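Local coordinates for hypothetical protein BVU_2266 (Bacteroides vulgatus, PDB 3TZG), which is of unknown function but folds as a porin-like beta barrel whose wall is made of antiparallel strands, at residues N202-C207 and Y215-N220; K137-V142 and T155-D160; P228-V233 and L241-L246; N170-V175 and L194-A199; G103-I108 and K127-Q132. All blocks are in the same frame, centred on the assembly; numbering follows the deposited sequence.

Contact 1 (N202-C207 and Y215-N220); sequences NDIGYC and YNVHAN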
# COMPACT_ATOMS: atom_id res chain seq x y z
N ASN A 202 11.38 4.93 10.66
CA ASN A 202 11.09 5.31 12.05
C ASN A 202 10.29 6.61 12.10
O ASN A 202 9.49 6.79 13.01
CB ASN A 202 12.36 5.43 12.87
CG ASN A 202 13.48 6.20 12.26
OD1 ASN A 202 14.31 5.67 11.53
ND2 ASN A 202 13.61 7.43 12.68
N ASP A 203 10.44 7.47 11.09
CA ASP A 203 9.73 8.76 11.02
C ASP A 203 9.32 9.09 9.57
O ASP A 203 9.98 8.66 8.62
CB ASP A 203 10.59 9.89 11.61
CG ASP A 203 10.77 9.72 13.12
OD1 ASP A 203 9.81 10.00 13.88
OD2 ASP A 203 11.86 9.25 13.54
N ILE A 204 8.17 9.77 9.43
CA ILE A 204 7.59 10.17 8.14
C ILE A 204 7.18 11.64 8.20
O ILE A 204 6.58 12.06 9.21
CB ILE A 204 6.37 9.27 7.74
CG1 ILE A 204 6.64 7.77 7.99
CG2 ILE A 204 5.92 9.58 6.27
CD1 ILE A 204 5.50 6.95 8.12
N GLY A 205 7.44 12.38 7.11
CA GLY A 205 7.09 13.79 6.93
C GLY A 205 6.33 14.00 5.62
O GLY A 205 6.69 13.44 4.58
N TYR A 206 5.27 14.84 5.68
CA TYR A 206 4.39 15.18 4.57
C TYR A 206 4.41 16.64 4.25
O TYR A 206 4.12 17.45 5.12
CB TYR A 206 2.96 14.78 4.91
CG TYR A 206 2.82 13.31 5.18
CD1 TYR A 206 2.63 12.41 4.14
CD2 TYR A 206 2.87 12.82 6.48
CE1 TYR A 206 2.49 11.04 4.39
CE2 TYR A 206 2.74 11.46 6.74
CZ TYR A 206 2.57 10.57 5.69
OH TYR A 206 2.48 9.23 5.95
N CYS A 207 4.65 17.00 2.99
CA CYS A 207 4.59 18.39 2.59
C CYS A 207 3.56 18.52 1.48
O CYS A 207 3.81 18.13 0.35
CB CYS A 207 5.97 18.91 2.18
SG CYS A 207 5.99 20.62 1.60
N TYR A 215 2.89 17.80 7.71
CA TYR A 215 2.52 16.85 8.79
C TYR A 215 3.68 15.94 9.06
O TYR A 215 4.26 15.45 8.11
CB TYR A 215 1.27 16.05 8.37
CG TYR A 215 0.42 15.53 9.50
CD1 TYR A 215 -0.39 16.39 10.24
CD2 TYR A 215 0.34 14.17 9.77
CE1 TYR A 215 -1.15 15.92 11.31
CE2 TYR A 215 -0.45 13.68 10.82
CZ TYR A 215 -1.19 14.56 11.59
OH TYR A 215 -2.00 14.12 12.61
N ASN A 216 4.05 15.74 10.32
CA ASN A 216 5.15 14.85 10.72
C ASN A 216 4.68 13.85 11.76
O ASN A 216 4.08 14.22 12.77
CB ASN A 216 6.36 15.63 11.24
CG ASN A 216 7.02 16.43 10.16
OD1 ASN A 216 7.95 15.99 9.47
ND2 ASN A 216 6.51 17.57 9.91
N VAL A 217 4.92 12.58 11.48
CA VAL A 217 4.54 11.47 12.35
C VAL A 217 5.76 10.59 12.69
O VAL A 217 6.81 10.66 12.02
CB VAL A 217 3.40 10.59 11.75
CG1 VAL A 217 2.15 11.40 11.49
CG2 VAL A 217 3.86 9.88 10.48
N HIS A 218 5.60 9.75 13.71
CA HIS A 218 6.56 8.78 14.14
C HIS A 218 5.95 7.39 14.03
O HIS A 218 4.78 7.20 14.41
CB HIS A 218 7.01 9.09 15.57
CG HIS A 218 7.97 8.07 16.15
ND1 HIS A 218 9.30 8.03 15.77
CD2 HIS A 218 7.74 7.07 17.02
CE1 HIS A 218 9.83 7.03 16.44
NE2 HIS A 218 8.93 6.43 17.21
N ALA A 219 6.72 6.42 13.50
CA ALA A 219 6.29 5.03 13.42
C ALA A 219 6.90 4.26 14.57
O ALA A 219 8.08 4.40 14.83
CB ALA A 219 6.69 4.43 12.10
N ASN A 220 6.10 3.51 15.27
CA ASN A 220 6.56 2.76 16.42
C ASN A 220 6.29 1.24 16.23
O ASN A 220 5.14 0.82 15.97
CB ASN A 220 5.90 3.31 17.70
CG ASN A 220 6.42 2.64 18.92
OD1 ASN A 220 7.60 2.76 19.26
ND2 ASN A 220 5.58 1.83 19.54

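Contact 2 (K137-V142 and T155-D160); sequences KEVMTV and TYYNYD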
# COMPACT_ATOMS: atom_id res chain seq x y z
N LYS A 137 12.87 6.34 0.03
CA LYS A 137 13.25 7.60 0.65
C LYS A 137 12.22 8.68 0.46
O LYS A 137 11.99 9.46 1.40
CB LYS A 137 14.61 8.10 0.14
CG LYS A 137 15.77 7.51 0.99
CD LYS A 137 15.89 8.12 2.44
CE LYS A 137 16.94 7.51 3.32
NZ LYS A 137 18.32 7.61 2.75
N GLU A 138 11.59 8.73 -0.72
CA GLU A 138 10.59 9.76 -1.05
C GLU A 138 9.52 9.25 -1.97
O GLU A 138 9.78 8.41 -2.83
CB GLU A 138 11.24 10.97 -1.73
CG GLU A 138 12.26 11.72 -0.93
CD GLU A 138 13.01 12.76 -1.75
OE1 GLU A 138 12.57 13.09 -2.87
OE2 GLU A 138 14.02 13.28 -1.22
N VAL A 139 8.33 9.79 -1.79
CA VAL A 139 7.16 9.50 -2.62
C VAL A 139 6.53 10.82 -3.04
O VAL A 139 6.24 11.66 -2.19
CB VAL A 139 6.10 8.58 -1.96
CG1 VAL A 139 4.98 8.22 -2.95
CG2 VAL A 139 6.74 7.32 -1.35
N MSE A 140 6.37 11.02 -4.33
CA MSE A 140 5.74 12.22 -4.90
C MSE A 140 4.47 11.81 -5.60
O MSE A 140 4.50 10.89 -6.43
CB MSE A 140 6.69 12.95 -5.84
CG MSE A 140 7.82 13.62 -5.12
SE MSE A 140 9.55 12.97 -5.70
CE MSE A 140 9.50 11.13 -5.14
N THR A 141 3.35 12.44 -5.21
CA THR A 141 2.04 12.13 -5.77
C THR A 141 1.36 13.38 -6.23
O THR A 141 1.35 14.37 -5.51
CB THR A 141 1.16 11.38 -4.78
OG1 THR A 141 1.90 10.43 -4.02
CG2 THR A 141 0.03 10.68 -5.46
N VAL A 142 0.79 13.32 -7.44
CA VAL A 142 0.03 14.39 -8.05
C VAL A 142 -1.36 13.86 -8.32
O VAL A 142 -1.50 12.84 -8.99
CB VAL A 142 0.69 14.97 -9.32
CG1 VAL A 142 -0.17 16.07 -9.95
CG2 VAL A 142 2.09 15.48 -9.02
N THR A 155 6.29 13.04 0.24
CA THR A 155 6.49 12.28 1.49
C THR A 155 8.00 11.88 1.64
O THR A 155 8.61 11.41 0.69
CB THR A 155 5.58 11.07 1.51
OG1 THR A 155 4.23 11.48 1.29
CG2 THR A 155 5.64 10.33 2.78
N TYR A 156 8.59 12.13 2.82
CA TYR A 156 10.00 11.81 3.07
C TYR A 156 10.09 10.76 4.18
O TYR A 156 9.37 10.87 5.17
CB TYR A 156 10.81 13.08 3.43
CG TYR A 156 10.73 14.19 2.40
CD1 TYR A 156 9.70 15.13 2.42
CD2 TYR A 156 11.71 14.32 1.42
CE1 TYR A 156 9.66 16.18 1.52
CE2 TYR A 156 11.65 15.35 0.47
CZ TYR A 156 10.63 16.29 0.54
OH TYR A 156 10.54 17.29 -0.40
N TYR A 157 10.96 9.75 4.03
CA TYR A 157 11.11 8.67 5.03
C TYR A 157 12.49 8.64 5.63
O TYR A 157 13.49 8.67 4.91
CB TYR A 157 10.81 7.28 4.40
CG TYR A 157 9.39 7.15 3.92
CD1 TYR A 157 8.36 6.82 4.79
CD2 TYR A 157 9.06 7.45 2.60
CE1 TYR A 157 7.03 6.77 4.36
CE2 TYR A 157 7.74 7.41 2.16
CZ TYR A 157 6.73 7.05 3.04
OH TYR A 157 5.42 6.99 2.60
N ASN A 158 12.53 8.50 6.95
CA ASN A 158 13.79 8.43 7.70
C ASN A 158 13.99 7.00 8.28
O ASN A 158 13.05 6.43 8.82
CB ASN A 158 13.79 9.48 8.81
CG ASN A 158 15.07 9.51 9.57
OD1 ASN A 158 15.29 8.72 10.51
ND2 ASN A 158 15.97 10.39 9.16
N TYR A 159 15.24 6.47 8.18
CA TYR A 159 15.67 5.13 8.62
C TYR A 159 16.89 5.19 9.58
O TYR A 159 17.65 4.22 9.67
CB TYR A 159 16.03 4.29 7.39
CG TYR A 159 14.88 4.11 6.42
CD1 TYR A 159 13.98 3.05 6.57
CD2 TYR A 159 14.71 4.96 5.34
CE1 TYR A 159 12.91 2.87 5.69
CE2 TYR A 159 13.64 4.80 4.46
CZ TYR A 159 12.74 3.76 4.64
OH TYR A 159 11.72 3.60 3.76
N ASP A 160 17.10 6.33 10.28
CA ASP A 160 18.28 6.53 11.13
C ASP A 160 18.30 5.56 12.30
O ASP A 160 19.39 5.21 12.75
CB ASP A 160 18.37 7.97 11.64
CG ASP A 160 18.56 9.00 10.53
OD1 ASP A 160 19.01 8.61 9.41
OD2 ASP A 160 18.26 10.20 10.77
O HOH W 1 3.24 11.40 -1.90

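Contact 3 (P228-V233 and L241-L246); sequences PVRIEV and LSRIDL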
# COMPACT_ATOMS: atom_id res chain seq x y z
N PRO A 228 7.91 -7.92 13.48
CA PRO A 228 7.04 -6.86 14.02
C PRO A 228 5.65 -7.40 14.36
O PRO A 228 4.91 -7.85 13.47
CB PRO A 228 6.99 -5.84 12.88
CG PRO A 228 8.03 -6.22 11.94
CD PRO A 228 8.21 -7.69 12.05
N VAL A 229 5.31 -7.35 15.66
CA VAL A 229 4.02 -7.87 16.13
C VAL A 229 3.05 -6.70 16.36
O VAL A 229 1.86 -6.94 16.58
CB VAL A 229 4.13 -8.78 17.37
CG1 VAL A 229 4.71 -10.12 16.96
CG2 VAL A 229 4.95 -8.16 18.49
N ARG A 230 3.54 -5.45 16.28
CA ARG A 230 2.70 -4.26 16.36
C ARG A 230 3.33 -3.10 15.58
O ARG A 230 4.49 -2.75 15.81
CB ARG A 230 2.40 -3.83 17.80
CG ARG A 230 1.36 -2.72 17.83
CD ARG A 230 1.45 -1.84 19.02
NE ARG A 230 0.71 -2.36 20.16
CZ ARG A 230 0.71 -1.77 21.36
NH1 ARG A 230 1.45 -0.67 21.58
NH2 ARG A 230 0.01 -2.30 22.36
N ILE A 231 2.54 -2.49 14.69
CA ILE A 231 2.92 -1.31 13.90
C ILE A 231 2.01 -0.16 14.31
O ILE A 231 0.80 -0.31 14.26
CB ILE A 231 2.87 -1.57 12.37
CG1 ILE A 231 3.73 -2.81 11.96
CG2 ILE A 231 3.33 -0.30 11.63
CD1 ILE A 231 3.67 -3.19 10.52
N GLU A 232 2.60 0.96 14.76
CA GLU A 232 1.85 2.14 15.19
C GLU A 232 2.35 3.39 14.53
O GLU A 232 3.54 3.52 14.30
CB GLU A 232 1.93 2.35 16.70
CG GLU A 232 0.99 1.50 17.51
CD GLU A 232 1.07 1.74 19.00
OE1 GLU A 232 2.16 2.13 19.49
OE2 GLU A 232 0.05 1.51 19.69
N VAL A 233 1.45 4.33 14.24
CA VAL A 233 1.82 5.61 13.65
C VAL A 233 1.22 6.69 14.57
O VAL A 233 0.01 6.74 14.77
CB VAL A 233 1.43 5.74 12.15
CG1 VAL A 233 1.76 7.14 11.62
CG2 VAL A 233 2.12 4.66 11.31
N LEU A 241 -2.66 7.33 15.33
CA LEU A 241 -3.34 7.49 14.04
C LEU A 241 -3.68 6.15 13.46
O LEU A 241 -4.69 6.05 12.79
CB LEU A 241 -2.51 8.31 13.03
CG LEU A 241 -2.02 9.72 13.48
CD1 LEU A 241 -1.24 10.38 12.42
CD2 LEU A 241 -3.16 10.62 13.93
N SER A 242 -2.84 5.11 13.68
CA SER A 242 -3.10 3.73 13.23
C SER A 242 -2.35 2.73 14.08
O SER A 242 -1.24 2.99 14.55
CB SER A 242 -2.73 3.53 11.76
OG SER A 242 -1.34 3.38 11.60
N ARG A 243 -2.96 1.56 14.27
CA ARG A 243 -2.37 0.45 15.00
C ARG A 243 -2.73 -0.87 14.28
O ARG A 243 -3.90 -1.20 14.14
CB ARG A 243 -2.81 0.45 16.47
CG ARG A 243 -2.21 -0.67 17.30
CD ARG A 243 -2.85 -0.63 18.65
NE ARG A 243 -2.69 -1.85 19.41
CZ ARG A 243 -2.99 -1.96 20.69
NH1 ARG A 243 -3.41 -0.90 21.37
NH2 ARG A 243 -2.80 -3.11 21.32
N ILE A 244 -1.71 -1.58 13.82
CA ILE A 244 -1.85 -2.89 13.18
C ILE A 244 -1.15 -3.90 14.05
O ILE A 244 0.02 -3.73 14.37
CB ILE A 244 -1.33 -2.89 11.72
CG1 ILE A 244 -2.26 -2.04 10.81
CG2 ILE A 244 -1.18 -4.31 11.16
CD1 ILE A 244 -1.65 -0.72 10.43
N ASP A 245 -1.87 -4.94 14.47
CA ASP A 245 -1.30 -6.02 15.27
C ASP A 245 -1.11 -7.24 14.36
O ASP A 245 -1.98 -7.52 13.54
CB ASP A 245 -2.18 -6.33 16.49
CG ASP A 245 -2.10 -5.31 17.63
OD1 ASP A 245 -0.97 -4.89 17.96
OD2 ASP A 245 -3.13 -5.06 18.28
N LEU A 246 0.05 -7.91 14.43
CA LEU A 246 0.34 -9.04 13.56
C LEU A 246 0.76 -10.29 14.34
O LEU A 246 1.46 -10.20 15.36
CB LEU A 246 1.46 -8.70 12.55
CG LEU A 246 1.23 -7.52 11.61
CD1 LEU A 246 1.93 -6.29 12.13
CD2 LEU A 246 1.78 -7.81 10.27

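Contact 4 (N170-V175 and L194-A199); sequences NLQAYV and LRNRTA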
# COMPACT_ATOMS: atom_id res chain seq x y z
N ASN A 170 5.68 -7.66 2.77
CA ASN A 170 6.40 -6.39 2.77
C ASN A 170 5.60 -5.48 3.68
O ASN A 170 4.68 -4.78 3.23
CB ASN A 170 6.61 -5.83 1.36
CG ASN A 170 7.37 -4.53 1.34
OD1 ASN A 170 8.07 -4.17 2.29
ND2 ASN A 170 7.27 -3.81 0.24
N LEU A 171 5.97 -5.50 4.97
CA LEU A 171 5.25 -4.79 6.04
C LEU A 171 5.31 -3.25 5.91
O LEU A 171 4.47 -2.60 6.56
CB LEU A 171 5.77 -5.23 7.42
CG LEU A 171 5.51 -6.74 7.69
CD1 LEU A 171 6.01 -7.16 9.02
CD2 LEU A 171 4.03 -7.11 7.50
N GLN A 172 6.16 -2.67 5.00
CA GLN A 172 6.22 -1.22 4.69
C GLN A 172 4.89 -0.75 4.16
O GLN A 172 4.55 0.43 4.29
CB GLN A 172 7.29 -0.90 3.66
CG GLN A 172 8.69 -1.35 4.01
CD GLN A 172 9.61 -1.35 2.81
OE1 GLN A 172 9.31 -0.77 1.74
NE2 GLN A 172 10.75 -2.03 2.96
N ALA A 173 4.12 -1.69 3.54
CA ALA A 173 2.80 -1.41 2.97
C ALA A 173 1.84 -0.88 4.04
O ALA A 173 0.87 -0.21 3.71
CB ALA A 173 2.23 -2.66 2.34
N TYR A 174 2.10 -1.18 5.32
CA TYR A 174 1.24 -0.73 6.39
C TYR A 174 1.57 0.70 6.81
O TYR A 174 0.77 1.28 7.55
CB TYR A 174 1.31 -1.68 7.60
CG TYR A 174 0.60 -3.00 7.36
CD1 TYR A 174 -0.79 -3.07 7.30
CD2 TYR A 174 1.32 -4.17 7.14
CE1 TYR A 174 -1.44 -4.27 7.02
CE2 TYR A 174 0.68 -5.38 6.85
CZ TYR A 174 -0.71 -5.42 6.79
OH TYR A 174 -1.39 -6.61 6.56
N VAL A 175 2.69 1.31 6.30
CA VAL A 175 3.07 2.69 6.67
C VAL A 175 3.36 3.62 5.46
O VAL A 175 3.32 4.85 5.62
CB VAL A 175 4.30 2.73 7.60
CG1 VAL A 175 4.02 2.04 8.93
CG2 VAL A 175 5.55 2.15 6.94
N LEU A 194 10.83 -5.38 -5.37
CA LEU A 194 11.69 -4.43 -4.67
C LEU A 194 12.95 -5.09 -4.09
O LEU A 194 12.88 -6.15 -3.47
CB LEU A 194 10.90 -3.77 -3.54
CG LEU A 194 10.01 -2.57 -3.85
CD1 LEU A 194 9.08 -2.78 -5.04
CD2 LEU A 194 9.23 -2.17 -2.61
N ARG A 195 14.08 -4.41 -4.29
CA ARG A 195 15.43 -4.78 -3.86
C ARG A 195 15.52 -4.92 -2.30
O ARG A 195 16.20 -5.84 -1.83
CB ARG A 195 16.41 -3.70 -4.40
CG ARG A 195 17.89 -3.89 -4.10
CD ARG A 195 18.78 -2.92 -4.88
NE ARG A 195 19.35 -3.52 -6.09
CZ ARG A 195 18.85 -3.38 -7.32
NH1 ARG A 195 17.77 -2.64 -7.52
NH2 ARG A 195 19.44 -3.96 -8.35
N ASN A 196 14.82 -4.06 -1.52
CA ASN A 196 14.88 -4.10 -0.04
C ASN A 196 13.48 -4.22 0.57
O ASN A 196 12.75 -3.25 0.66
CB ASN A 196 15.58 -2.85 0.50
CG ASN A 196 15.87 -2.80 1.98
OD1 ASN A 196 15.08 -3.22 2.83
ND2 ASN A 196 16.97 -2.19 2.33
N ARG A 197 13.18 -5.40 1.06
CA ARG A 197 11.91 -5.78 1.68
C ARG A 197 12.16 -6.04 3.23
O ARG A 197 11.41 -6.78 3.87
CB ARG A 197 11.42 -7.03 0.91
CG ARG A 197 9.95 -7.38 1.06
CD ARG A 197 9.52 -8.54 0.15
NE ARG A 197 10.28 -9.78 0.34
CZ ARG A 197 10.13 -10.62 1.37
NH1 ARG A 197 9.29 -10.33 2.36
NH2 ARG A 197 10.84 -11.74 1.44
N THR A 198 13.15 -5.34 3.80
CA THR A 198 13.68 -5.51 5.14
C THR A 198 13.59 -4.25 6.04
O THR A 198 13.45 -4.40 7.25
CB THR A 198 15.16 -5.90 4.93
OG1 THR A 198 15.19 -7.31 4.90
CG2 THR A 198 16.12 -5.38 5.99
N ALA A 199 13.77 -3.05 5.49
CA ALA A 199 13.81 -1.82 6.30
C ALA A 199 12.42 -1.29 6.64
O ALA A 199 11.51 -1.44 5.83
CB ALA A 199 14.58 -0.74 5.55

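Contact 5 (G103-I108 and K127-Q132); sequences GDTIFI and KYVFDQ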
# COMPACT_ATOMS: atom_id res chain seq x y z
N GLY A 103 15.61 2.20 -13.21
CA GLY A 103 16.58 1.94 -12.17
C GLY A 103 15.82 1.30 -11.04
O GLY A 103 15.11 0.31 -11.25
N ASP A 104 15.89 1.91 -9.86
CA ASP A 104 15.10 1.40 -8.74
C ASP A 104 13.71 2.09 -8.72
O ASP A 104 12.72 1.42 -8.39
CB ASP A 104 15.84 1.58 -7.39
CG ASP A 104 16.52 0.33 -6.84
OD1 ASP A 104 16.08 -0.79 -7.18
OD2 ASP A 104 17.43 0.48 -5.98
N THR A 105 13.65 3.44 -9.10
CA THR A 105 12.48 4.34 -9.16
C THR A 105 11.28 3.70 -9.85
O THR A 105 11.43 3.06 -10.89
CB THR A 105 12.85 5.62 -9.90
OG1 THR A 105 14.12 6.07 -9.40
CG2 THR A 105 11.78 6.71 -9.80
N ILE A 106 10.07 3.86 -9.22
CA ILE A 106 8.80 3.30 -9.67
C ILE A 106 7.82 4.41 -9.94
O ILE A 106 7.55 5.24 -9.07
CB ILE A 106 8.19 2.29 -8.66
CG1 ILE A 106 9.19 1.21 -8.23
CG2 ILE A 106 6.90 1.66 -9.20
CD1 ILE A 106 8.74 0.39 -7.05
N PHE A 107 7.26 4.40 -11.15
CA PHE A 107 6.22 5.32 -11.60
C PHE A 107 4.92 4.58 -11.60
O PHE A 107 4.84 3.50 -12.19
CB PHE A 107 6.54 5.88 -13.01
CG PHE A 107 7.81 6.70 -13.07
CD1 PHE A 107 9.04 6.08 -13.26
CD2 PHE A 107 7.78 8.07 -12.85
CE1 PHE A 107 10.21 6.84 -13.27
CE2 PHE A 107 8.96 8.82 -12.83
CZ PHE A 107 10.16 8.20 -13.05
N ILE A 108 3.92 5.10 -10.86
CA ILE A 108 2.58 4.51 -10.83
C ILE A 108 1.62 5.56 -11.39
O ILE A 108 1.55 6.68 -10.88
CB ILE A 108 2.19 3.99 -9.41
CG1 ILE A 108 3.24 2.98 -8.88
CG2 ILE A 108 0.79 3.38 -9.44
CD1 ILE A 108 3.02 2.43 -7.53
N LYS A 127 5.47 8.79 -7.88
CA LYS A 127 6.88 8.54 -8.09
C LYS A 127 7.49 8.03 -6.81
O LYS A 127 7.43 8.72 -5.81
CB LYS A 127 7.58 9.83 -8.56
CG LYS A 127 8.96 9.61 -9.14
CD LYS A 127 9.64 10.94 -9.46
CE LYS A 127 11.03 10.71 -9.99
NZ LYS A 127 11.78 11.98 -10.15
N TYR A 128 8.05 6.80 -6.80
CA TYR A 128 8.68 6.19 -5.63
C TYR A 128 10.16 6.17 -5.88
O TYR A 128 10.59 5.54 -6.85
CB TYR A 128 8.10 4.79 -5.37
CG TYR A 128 6.64 4.82 -4.98
CD1 TYR A 128 5.65 5.07 -5.93
CD2 TYR A 128 6.24 4.58 -3.67
CE1 TYR A 128 4.31 5.18 -5.57
CE2 TYR A 128 4.90 4.68 -3.29
CZ TYR A 128 3.94 4.98 -4.25
OH TYR A 128 2.62 5.03 -3.90
N VAL A 129 10.94 6.92 -5.07
CA VAL A 129 12.39 7.07 -5.20
C VAL A 129 13.08 6.37 -4.02
O VAL A 129 12.69 6.57 -2.87
CB VAL A 129 12.75 8.58 -5.30
CG1 VAL A 129 14.25 8.80 -5.24
CG2 VAL A 129 12.16 9.18 -6.57
N PHE A 130 14.07 5.51 -4.33
CA PHE A 130 14.80 4.67 -3.37
C PHE A 130 16.25 5.05 -3.29
O PHE A 130 16.82 5.49 -4.30
CB PHE A 130 14.71 3.17 -3.79
CG PHE A 130 13.30 2.64 -3.91
CD1 PHE A 130 12.52 2.93 -5.03
CD2 PHE A 130 12.74 1.90 -2.89
CE1 PHE A 130 11.19 2.52 -5.10
CE2 PHE A 130 11.41 1.47 -2.97
CZ PHE A 130 10.65 1.76 -4.07
N ASP A 131 16.88 4.84 -2.14
CA ASP A 131 18.30 5.13 -1.98
C ASP A 131 19.18 3.93 -2.45
O ASP A 131 18.66 2.94 -2.98
CB ASP A 131 18.61 5.51 -0.51
CG ASP A 131 18.34 4.44 0.54
OD1 ASP A 131 18.25 3.25 0.16
OD2 ASP A 131 18.28 4.80 1.74
N GLN A 132 20.51 4.02 -2.24
CA GLN A 132 21.48 2.99 -2.62
C GLN A 132 21.14 1.63 -1.98
O GLN A 132 21.25 0.61 -2.64
CB GLN A 132 22.89 3.42 -2.20
CG GLN A 132 23.37 4.71 -2.84
CD GLN A 132 24.57 4.45 -3.69
OE1 GLN A 132 25.64 4.08 -3.19
NE2 GLN A 132 24.42 4.65 -4.99
O HOH W 2 15.02 5.11 -7.17

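Contact 1 (N202-C207 and Y215-N220)
His218 holds CG anti to its backbone N (chi1 177°), while Asp203 holds CG anti to its carbonyl carbon (chi1 -68°). These settings bring imidazole and carboxylate together on the sheet face that also carries Asn216. His218 ND1 donates to Asp203 OD1 at 2.8 Å. The oxygen lies in the ring plane, but the nitrogen approaches from above the carboxylate plane, and the two planes are turned 44° apart. The nearby negative charge would probably make the imidazole more basic. Asp203 OD2 accepts from Asn202 ND2 at 2.7 Å, so each carboxylate oxygen has a donor. Asn202 in turn is tied to Asn158 and Asn161. The other face is apolar and aromatic. Val217 CG2 sits between its own backbone N and carbonyl carbon, and from there it meets Ile204 CB at 3.8 Å. The same methyl lies at the edge of the Tyr206 ring, 4.2 Å from Tyr206 CE2. Tyr206 and Tyr215 run side by side, CB to CB 4.1 Å, before the Tyr215 ring leads away to stack on Tyr235. Between the strands, Ile204 and Val217 exchange two backbone hydrogen bonds, as do Tyr206 and Tyr215. Ala219 N adds another to Asn202 O, at 2.8 Å. This is the alternating two-faced pairing of an antiparallel beta hairpin, here part of the barrel wall.

Contact 2 (K137-V142 and T155-D160)
Backbone hydrogen bonds join the two strands of this barrel hairpin. Val139 and Thr155 bond in both directions, with Thr155 N to Val139 O the straighter (2.8 Å, 171°). Tyr157 N reaches Lys137 O, also at 2.8 Å. Lys137 and Glu138 together face Val129 on the preceding strand, a classic beta bulge. Carbon contacts come next. Val139 CG2 meets the edge of the Tyr157 ring, 3.7 Å from Tyr157 CE2. Glu138 and Tyr156 extend side by side on the other face, with Glu138 CG 3.5 Å from Tyr156 CD2. The Lys137 chain, bent at chi2 and chi4, slides past Tyr159 and sets CE at the ring edge, 3.9 Å from Tyr159 CD2. The polar ends have partners beyond the two segments. Glu138 bonds His154 and Tyr159 the Leu136 carbonyl, both within the hairpin; Lys137 pairs with Asp131 and Tyr157 with Asp177, outside it. Asn158 OD1 accepts from Asp160 N in an Asx turn, and Asn158 ND2 donates to Asp160 OD2. One water bonds Thr141 OG1 at 2.7 Å and, weakly, Thr155 OG1. Polar links thus reinforce the hairpin's own pairing, while Lys137 and Tyr157 tie it to its surroundings.

Contact 3 (P228-V233 and L241-L246)
Two arginines meet here without a bond between them. Arg230 NH2 lies over one face of the Arg243 guanidinium, 3.1 Å from Arg243 NH2, with the planes 49° apart. Arg222 brings a third like charge close to Arg230. Nearby acids probably offset part of the repulsion. Asp245 OD1 sits at the edge of the Arg230 guanidinium in a long salt bridge, 3.8 Å from Arg230 NE. Its other oxygen, Asp245 OD2, takes a weak bond from Arg243 NE at 3.4 Å. Glu232 OE2 is 3.2 Å from Arg230 NH1 but well out of the guanidinium plane, so charge alone acts there. The network decorates one face of an antiparallel hairpin in the barrel wall, with Leu241 and Ser242 forming a classic beta bulge opposite Val233. Ile231 and Ile244 bond both ways through the backbone. Their side chains share the other face, where Ile231 also touches Val175. The Ile231 and Leu246 side chains cross obliquely, with CD1 of Ile231 3.9 Å from CD1 of Leu246. Farther along, Ser242 OG rests against Val233 CB at 3.7 Å.

Contact 4 (N170-V175 and L194-A199)
Gln172 makes the close, buried part of this contact. It stands on a short 3-10 segment, and its chain is extended beyond CG, so the amide reaches the backbone of 194-199. Gln172 NE2 donates to Asn196 O at 3.3 Å, with that oxygen near the amide plane. The same nitrogen makes a weak, bent bond to Ala199 O at 3.0 Å. Asn196 shapes this target: its OD1 accepts from Thr198 N (an Asx turn) and Ala199 N (completing an Asx motif), while its ND2 bonds the Leu133 carbonyl. An alanine at Gln172 would remove both amide bonds and would probably leave the two loops less firmly joined. The other side is looser and carbon-based. Asn170 CB touches Arg197 CG at 3.7 Å, and Asn170 ND2, bonded to the Phe187 carbonyl, lies 3.8 Å from Leu194 CD2. Arg197 bends at chi3 and sends its guanidinium to the Ala167 carbonyl. Arg195 is solvent-exposed and pairs with Asp104, in the loop before strand 105-114. The 3-10 segment packs on helix 181-188, Ile231 and Leu246. Between 170-175 and 194-199, one side-chain amide supplies the hydrogen bonding; Arg197 to Ala167 and Thr198 to Tyr165 join the same loops nearby.

Contact 5 (G103-I108 and K127-Q132)
The strands run antiparallel, 172° between their directions, and Ile106 and Tyr128 exchange two backbone hydrogen bonds, Tyr128 N to Ile106 O being 2.8 Å. On one face, Lys127 is fully extended and lies alongside the Phe107 ring, its CG 3.8 Å from Phe107 CE2. Lys127 CE also comes within 4.1 Å of Thr105 CG2. An alanine at Lys127 would lose this methylene cover and would probably leave the Phe107 ring less well packed. On the other face, the Ile106 and Phe130 side chains cross obliquely, Ile106 CD1 3.8 Å from Phe130 CE1. Ile108 CD1 likewise meets Tyr128 CE1 at 3.6 Å, and Tyr128 OH goes on to the Asp177 carbonyl. Past the last backbone pair, a water bridges the strands: it accepts from Phe130 N at 3.0 Å and bonds Thr105 OG1 at 2.6 Å. Ile106 and Ile108 also touch Tyr186 of helix 181-188, so this is a barrel-wall hairpin with one face packed against the helix.

All five contacts are partly buried. Contacts 1, 2, 3 and 5 are hairpins of the antiparallel wall, whereas contact 4 joins two loops and lies nearer the centre of the chain, about 10 Å from it. Contacts 5 and 2 share a bonded strand border, as do 2 and 1, and 1 and 3. Contacts 3 and 5 are farthest apart, about 25 Å between centres. In the hairpins, the faces carrying Ile106, Val139, Ile204 and Ile231 are mostly apolar or aromatic. The opposite faces hold more charge, most densely in contact 3. Contact 4 packs on contact 3 through Leu171 and Val175, and meets contact 5 through Leu194 and a salt bridge.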